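PfkB (Polaromonas sp. JS666, PDB 4DU5) is a PfkB-family (ribokinase-like) kinase that probably phosphorylates a carbohydrate or related small molecule. Local coordinates at residues A[236-241]-A[247-252]; A[138-143]-A[160-165]. All blocks are in the same frame, centred on the assembly; numbering follows the deposited sequence.

Interaction 1. Residues A[236-241]-A[247-252]; sequences GVARFY and KLVVVK
Val249 reaches from its strand onto the helix at Ala238 and Tyr241, dividing the work between its two methyl branches. Val249 CG2, anti to the carbonyl carbon, lies 3.7 Å from Tyr241 CB. The same Val249 CG2 is 3.6 Å from the backbone oxygen Ala238 O. The other branch, CG1, is anti to the backbone N (chi1 -172°) and rests against Ala238 CA. The small side chain of Ala238 lets the backbones come close at this point: Ala238 CA is 5.5 Å from Val249 CA, and the CB atoms of Ala238 and Val249 are 4.2 Å apart. Two residues along the strand, Val251 takes over. Val251 CG2 lies 3.9 Å from Val237 CG1, the two valines meeting at a slant, and the same Val251 CG2 is 4.3 Å from Ala238 CB, so one branch serves two helix residues.

These residues belong to helix 234-243 and strand 248-252, consecutive elements joined by a short turn. Their local segments run nearly antiparallel, at 152°, with axes 8.1 Å apart, the alpha/beta layering expected of the ribokinase-like fold, in which helices cover a central sheet. Val249 and Val251 point at this helix, whereas Leu248 and Val250 point away from it and pack on helix 283-296 on the other side of the sheet.

No hydrogen bond crosses the contact, whose touching residues are all buried. Tyr241 contributes its CB, but its ring leads away from the strand, and the hydroxyl bonds to Asn209 OD1. One face of the Tyr241 ring receives the edge of its helix neighbour Phe240, whose CD1 stands 3.6 Å above the plane, over the ring centre. The strand's backbone is engaged separately, Val249 pairing with Asp261 and Val251 with Tyr259 on strand 258-262.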
loop_
_atom_site.group_PDB
_atom_site.type_symbol
_atom_site.label_atom_id
_atom_site.label_comp_id
_atom_site.label_asym_id
_atom_site.label_seq_id
_atom_site.Cartn_x
_atom_site.Cartn_y
_atom_site.Cartn_z
ATOM N N GLY A 236 26.236 -5.042 34.083
ATOM C CA GLY A 236 26.133 -3.581 34.035
ATOM C C GLY A 236 24.815 -3.138 33.431
ATOM O O GLY A 236 24.082 -2.329 34.030
ATOM N N VAL A 237 24.514 -3.657 32.240
ATOM C CA VAL A 237 23.230 -3.360 31.591
ATOM C C VAL A 237 22.103 -3.576 32.587
ATOM O O VAL A 237 21.304 -2.669 32.825
ATOM C CB VAL A 237 22.994 -4.198 30.332
ATOM C CG1 VAL A 237 21.534 -4.181 29.950
ATOM C CG2 VAL A 237 23.894 -3.703 29.192
ATOM N N ALA A 238 22.094 -4.753 33.207
ATOM C CA ALA A 238 21.139 -5.070 34.250
ATOM C C ALA A 238 21.096 -4.040 35.385
ATOM O O ALA A 238 20.019 -3.542 35.712
ATOM C CB ALA A 238 21.401 -6.441 34.794
ATOM N N ARG A 239 22.229 -3.708 35.998
ATOM C CA ARG A 239 22.155 -2.773 37.134
ATOM C C ARG A 239 21.704 -1.342 36.742
ATOM O O ARG A 239 21.143 -0.615 37.576
ATOM C CB ARG A 239 23.384 -2.812 38.095
ATOM C CG ARG A 239 24.744 -3.176 37.514
ATOM C CD ARG A 239 25.872 -2.714 38.431
ATOM N NE ARG A 239 25.751 -1.268 38.700
ATOM C CZ ARG A 239 26.125 -0.268 37.880
ATOM N NH1 ARG A 239 26.692 -0.512 36.690
ATOM N NH2 ARG A 239 25.933 0.999 38.258
ATOM N N PHE A 240 21.893 -0.980 35.474
ATOM C CA PHE A 240 21.375 0.263 34.931
ATOM C C PHE A 240 19.847 0.339 35.026
ATOM O O PHE A 240 19.288 1.391 35.350
ATOM C CB PHE A 240 21.804 0.401 33.464
ATOM C CG PHE A 240 21.389 1.688 32.834
ATOM C CD1 PHE A 240 20.106 1.842 32.310
ATOM C CD2 PHE A 240 22.273 2.756 32.776
ATOM C CE1 PHE A 240 19.706 3.055 31.737
ATOM C CE2 PHE A 240 21.897 3.961 32.204
ATOM C CZ PHE A 240 20.607 4.121 31.685
ATOM N N TYR A 241 19.170 -0.766 34.730
ATOM C CA TYR A 241 17.714 -0.779 34.776
ATOM C C TYR A 241 17.160 -1.141 36.127
ATOM O O TYR A 241 15.992 -0.866 36.413
ATOM C CB TYR A 241 17.133 -1.677 33.693
ATOM C CG TYR A 241 17.441 -1.156 32.334
ATOM C CD1 TYR A 241 16.768 -0.054 31.823
ATOM C CD2 TYR A 241 18.437 -1.733 31.567
ATOM C CE1 TYR A 241 17.069 0.454 30.581
ATOM C CE2 TYR A 241 18.731 -1.248 30.307
ATOM C CZ TYR A 241 18.045 -0.148 29.830
ATOM O OH TYR A 241 18.352 0.336 28.590
ATOM N N LYS A 247 12.234 -4.500 38.800
ATOM C CA LYS A 247 12.275 -5.608 39.729
ATOM C C LYS A 247 13.071 -6.772 39.152
ATOM O O LYS A 247 13.508 -7.675 39.873
ATOM C CB LYS A 247 10.858 -6.078 40.030
ATOM C CG LYS A 247 10.070 -5.197 40.976
ATOM C CD LYS A 247 8.931 -6.004 41.587
ATOM C CE LYS A 247 8.082 -5.159 42.531
ATOM N NZ LYS A 247 7.027 -6.009 43.186
ATOM N N LEU A 248 13.226 -6.755 37.838
ATOM C CA LEU A 248 13.814 -7.854 37.117
ATOM C C LEU A 248 14.391 -7.299 35.845
ATOM O O LEU A 248 13.732 -6.533 35.148
ATOM C CB LEU A 248 12.739 -8.897 36.771
ATOM C CG LEU A 248 13.140 -10.219 36.108
ATOM C CD1 LEU A 248 13.920 -11.069 37.101
ATOM C CD2 LEU A 248 11.937 -10.957 35.629
ATOM N N VAL A 249 15.635 -7.654 35.557
ATOM C CA VAL A 249 16.159 -7.507 34.217
ATOM C C VAL A 249 16.637 -8.871 33.734
ATOM O O VAL A 249 17.322 -9.603 34.462
ATOM C CB VAL A 249 17.299 -6.509 34.150
ATOM C CG1 VAL A 249 17.667 -6.242 32.688
ATOM C CG2 VAL A 249 16.910 -5.211 34.864
ATOM N N VAL A 250 16.237 -9.214 32.514
ATOM C CA VAL A 250 16.700 -10.404 31.846
ATOM C C VAL A 250 17.343 -9.890 30.584
ATOM O O VAL A 250 16.640 -9.381 29.698
ATOM C CB VAL A 250 15.554 -11.315 31.425
ATOM C CG1 VAL A 250 16.111 -12.586 30.863
ATOM C CG2 VAL A 250 14.637 -11.618 32.593
ATOM N N VAL A 251 18.673 -10.025 30.503
ATOM C CA VAL A 251 19.454 -9.559 29.351
ATOM C C VAL A 251 19.682 -10.745 28.430
ATOM O O VAL A 251 20.197 -11.750 28.873
ATOM C CB VAL A 251 20.825 -8.993 29.793
ATOM C CG1 VAL A 251 21.625 -8.547 28.601
ATOM C CG2 VAL A 251 20.662 -7.856 30.806
ATOM N N LYS A 252 19.281 -10.645 27.163
ATOM C CA LYS A 252 19.361 -11.792 26.248
ATOM C C LYS A 252 20.727 -11.808 25.640
ATOM O O LYS A 252 21.241 -10.738 25.249
ATOM C CB LYS A 252 18.347 -11.693 25.108
ATOM C CG LYS A 252 16.964 -11.191 25.477
ATOM C CD LYS A 252 16.334 -10.573 24.246
ATOM C CE LYS A 252 15.096 -9.800 24.603
ATOM N NZ LYS A 252 14.787 -8.869 23.521
#

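Interaction 2. Residues A[138-143]-A[160-165]; sequences SHMGVA and GVFPAI
Met140, a selenomethionine, brings its selenium to the CE1 corner of the Phe162 ring, with Met140 SE 3.8 Å from Phe162 CE1. The selenium is 5.0 Å from the centroid of the Phe162 ring and 69° off the ring normal, an oblique position. The two side chains cross at roughly a right angle. From the CB of Met140, which faces the partner segment, the chain runs extended through chi2 and then bends at chi3 (75°). The bend leaves SE as the nearest atom, with the terminal methyl CE a little farther from the ring, near CZ. Phe162 has its CG anti to the backbone N (chi1 -173°), and this torsion carries the ring across to the selenium.

By its geometry this is a Met-aromatic contact, between two loops of the PfkB-family fold: 138-143 leads toward helix 147-150, and 160-165 leaves strand 153-159 of the large sheet for helix 169-182. Both Met140 and Phe162 are buried, and both side chains also touch Phe32 of strand 27-32, the neighbour of 153-159 in that sheet.

A second, separate touch lies at Ser138. The CG2 methyl of Ile165 comes 3.5 Å from Ser138 CA and 3.6 Å from Ser138 CB, meeting the carbon side of the serine. Ser138 OG is bonded to Ser135 O, three residues earlier in the chain, so the serine offers carbon rather than oxygen to the isoleucine. The backbones are nearest here, with Ser138 CA and Ile165 CA 5.8 Å apart.

No hydrogen bond links the two segments directly. Polar ties instead run through residues just beyond 160-165: Ser138 O bonds to Ser166 OG, and Met140 O bonds to Thr168 OG1.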
loop_
_atom_site.group_PDB
_atom_site.type_symbol
_atom_site.label_atom_id
_atom_site.label_comp_id
_atom_site.label_asym_id
_atom_site.label_seq_id
_atom_site.Cartn_x
_atom_site.Cartn_y
_atom_site.Cartn_z
ATOM N N SER A 138 -1.040 4.732 13.698
ATOM C CA SER A 138 -0.183 5.857 14.107
ATOM C C SER A 138 -0.995 6.976 14.743
ATOM O O SER A 138 -0.462 7.803 15.475
ATOM C CB SER A 138 0.740 6.372 12.993
ATOM O OG SER A 138 0.070 7.170 12.048
ATOM N N HIS A 139 -2.298 6.974 14.496
ATOM C CA HIS A 139 -3.167 7.988 15.058
ATOM C C HIS A 139 -3.557 7.780 16.523
ATOM O O HIS A 139 -4.223 8.634 17.090
ATOM C CB HIS A 139 -4.408 8.174 14.177
ATOM C CG HIS A 139 -4.112 8.873 12.893
ATOM N ND1 HIS A 139 -4.165 10.244 12.766
ATOM C CD2 HIS A 139 -3.704 8.397 11.695
ATOM C CE1 HIS A 139 -3.817 10.582 11.537
ATOM N NE2 HIS A 139 -3.531 9.479 10.867
HETATM N N MSE A 140 -3.148 6.678 17.145
HETATM C CA MSE A 140 -3.528 6.428 18.548
HETATM C C MSE A 140 -2.872 7.406 19.518
HETATM O O MSE A 140 -1.754 7.875 19.276
HETATM C CB MSE A 140 -3.190 5.003 18.973
HETATM C CG MSE A 140 -3.729 3.967 18.046
HETATM SE SE MSE A 140 -2.999 2.174 18.353
HETATM C CE MSE A 140 -3.991 1.723 20.007
ATOM N N GLY A 141 -3.576 7.711 20.600
ATOM C CA GLY A 141 -3.069 8.602 21.633
ATOM C C GLY A 141 -3.753 8.264 22.939
ATOM O O GLY A 141 -4.537 7.329 22.996
ATOM N N VAL A 142 -3.485 9.029 23.989
ATOM C CA VAL A 142 -4.092 8.763 25.306
ATOM C C VAL A 142 -5.629 8.576 25.288
ATOM O O VAL A 142 -6.188 7.794 26.081
ATOM C CB VAL A 142 -3.683 9.841 26.333
ATOM C CG1 VAL A 142 -2.143 9.920 26.432
ATOM C CG2 VAL A 142 -4.283 11.204 25.967
ATOM N N ALA A 143 -6.294 9.275 24.361
ATOM C CA ALA A 143 -7.751 9.224 24.212
ATOM C C ALA A 143 -8.238 7.816 23.847
ATOM O O ALA A 143 -9.411 7.476 24.059
ATOM C CB ALA A 143 -8.221 10.267 23.162
ATOM N N GLY A 160 9.557 -1.033 22.392
ATOM C CA GLY A 160 10.088 0.214 21.889
ATOM C C GLY A 160 9.405 0.683 20.607
ATOM O O GLY A 160 9.585 1.832 20.203
ATOM N N VAL A 161 8.625 -0.187 19.963
ATOM C CA VAL A 161 8.001 0.148 18.684
ATOM C C VAL A 161 6.806 1.069 18.896
ATOM O O VAL A 161 6.865 2.238 18.511
ATOM C CB VAL A 161 7.590 -1.068 17.893
ATOM C CG1 VAL A 161 7.021 -0.651 16.599
ATOM C CG2 VAL A 161 8.785 -1.926 17.643
ATOM N N PHE A 162 5.744 0.575 19.529
ATOM C CA PHE A 162 4.587 1.418 19.778
ATOM C C PHE A 162 4.930 2.878 20.156
ATOM O O PHE A 162 4.450 3.812 19.519
ATOM C CB PHE A 162 3.658 0.793 20.801
ATOM C CG PHE A 162 2.379 1.536 20.978
ATOM C CD1 PHE A 162 1.585 1.850 19.877
ATOM C CD2 PHE A 162 1.944 1.913 22.262
ATOM C CE1 PHE A 162 0.363 2.549 20.043
ATOM C CE2 PHE A 162 0.710 2.625 22.441
ATOM C CZ PHE A 162 -0.080 2.935 21.324
ATOM N N PRO A 163 5.796 3.087 21.148
ATOM C CA PRO A 163 6.115 4.493 21.432
ATOM C C PRO A 163 6.821 5.260 20.293
ATOM O O PRO A 163 6.809 6.493 20.303
ATOM C CB PRO A 163 7.022 4.404 22.648
ATOM C CG PRO A 163 7.604 3.068 22.567
ATOM C CD PRO A 163 6.530 2.174 22.033
ATOM N N ALA A 164 7.408 4.550 19.328
ATOM C CA ALA A 164 8.203 5.161 18.248
ATOM C C ALA A 164 7.398 5.479 17.011
ATOM O O ALA A 164 7.957 5.833 15.983
ATOM C CB ALA A 164 9.341 4.235 17.844
ATOM N N ILE A 165 6.084 5.356 17.101
ATOM C CA ILE A 165 5.278 5.253 15.892
ATOM C C ILE A 165 4.870 6.608 15.324
ATOM O O ILE A 165 4.997 6.847 14.121
ATOM C CB ILE A 165 4.109 4.284 16.120
ATOM C CG1 ILE A 165 4.614 2.852 15.915
ATOM C CG2 ILE A 165 2.909 4.606 15.213
ATOM C CD1 ILE A 165 3.505 1.873 15.615
#

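Overall arrangement
Interactions 1 and 2 share no helix or strand; their centres lie about 25 Å apart and their nearest atoms about 9 Å, so neither touches the other. Both contacts lack a direct hydrogen bond and bury similar surface, 197 and 163 Å². Interaction 1 is wholly buried, an aliphatic helix-on-strand packing between consecutive elements. Interaction 2 is partly buried and joins loops 17 residues apart, replacing aliphatic layering with selenium against an aromatic ring and a methyl against a serine. The large sheet links them: interaction 1 uses its strand 248-252 directly, whereas interaction 2 uses the loop that follows its strand 153-159.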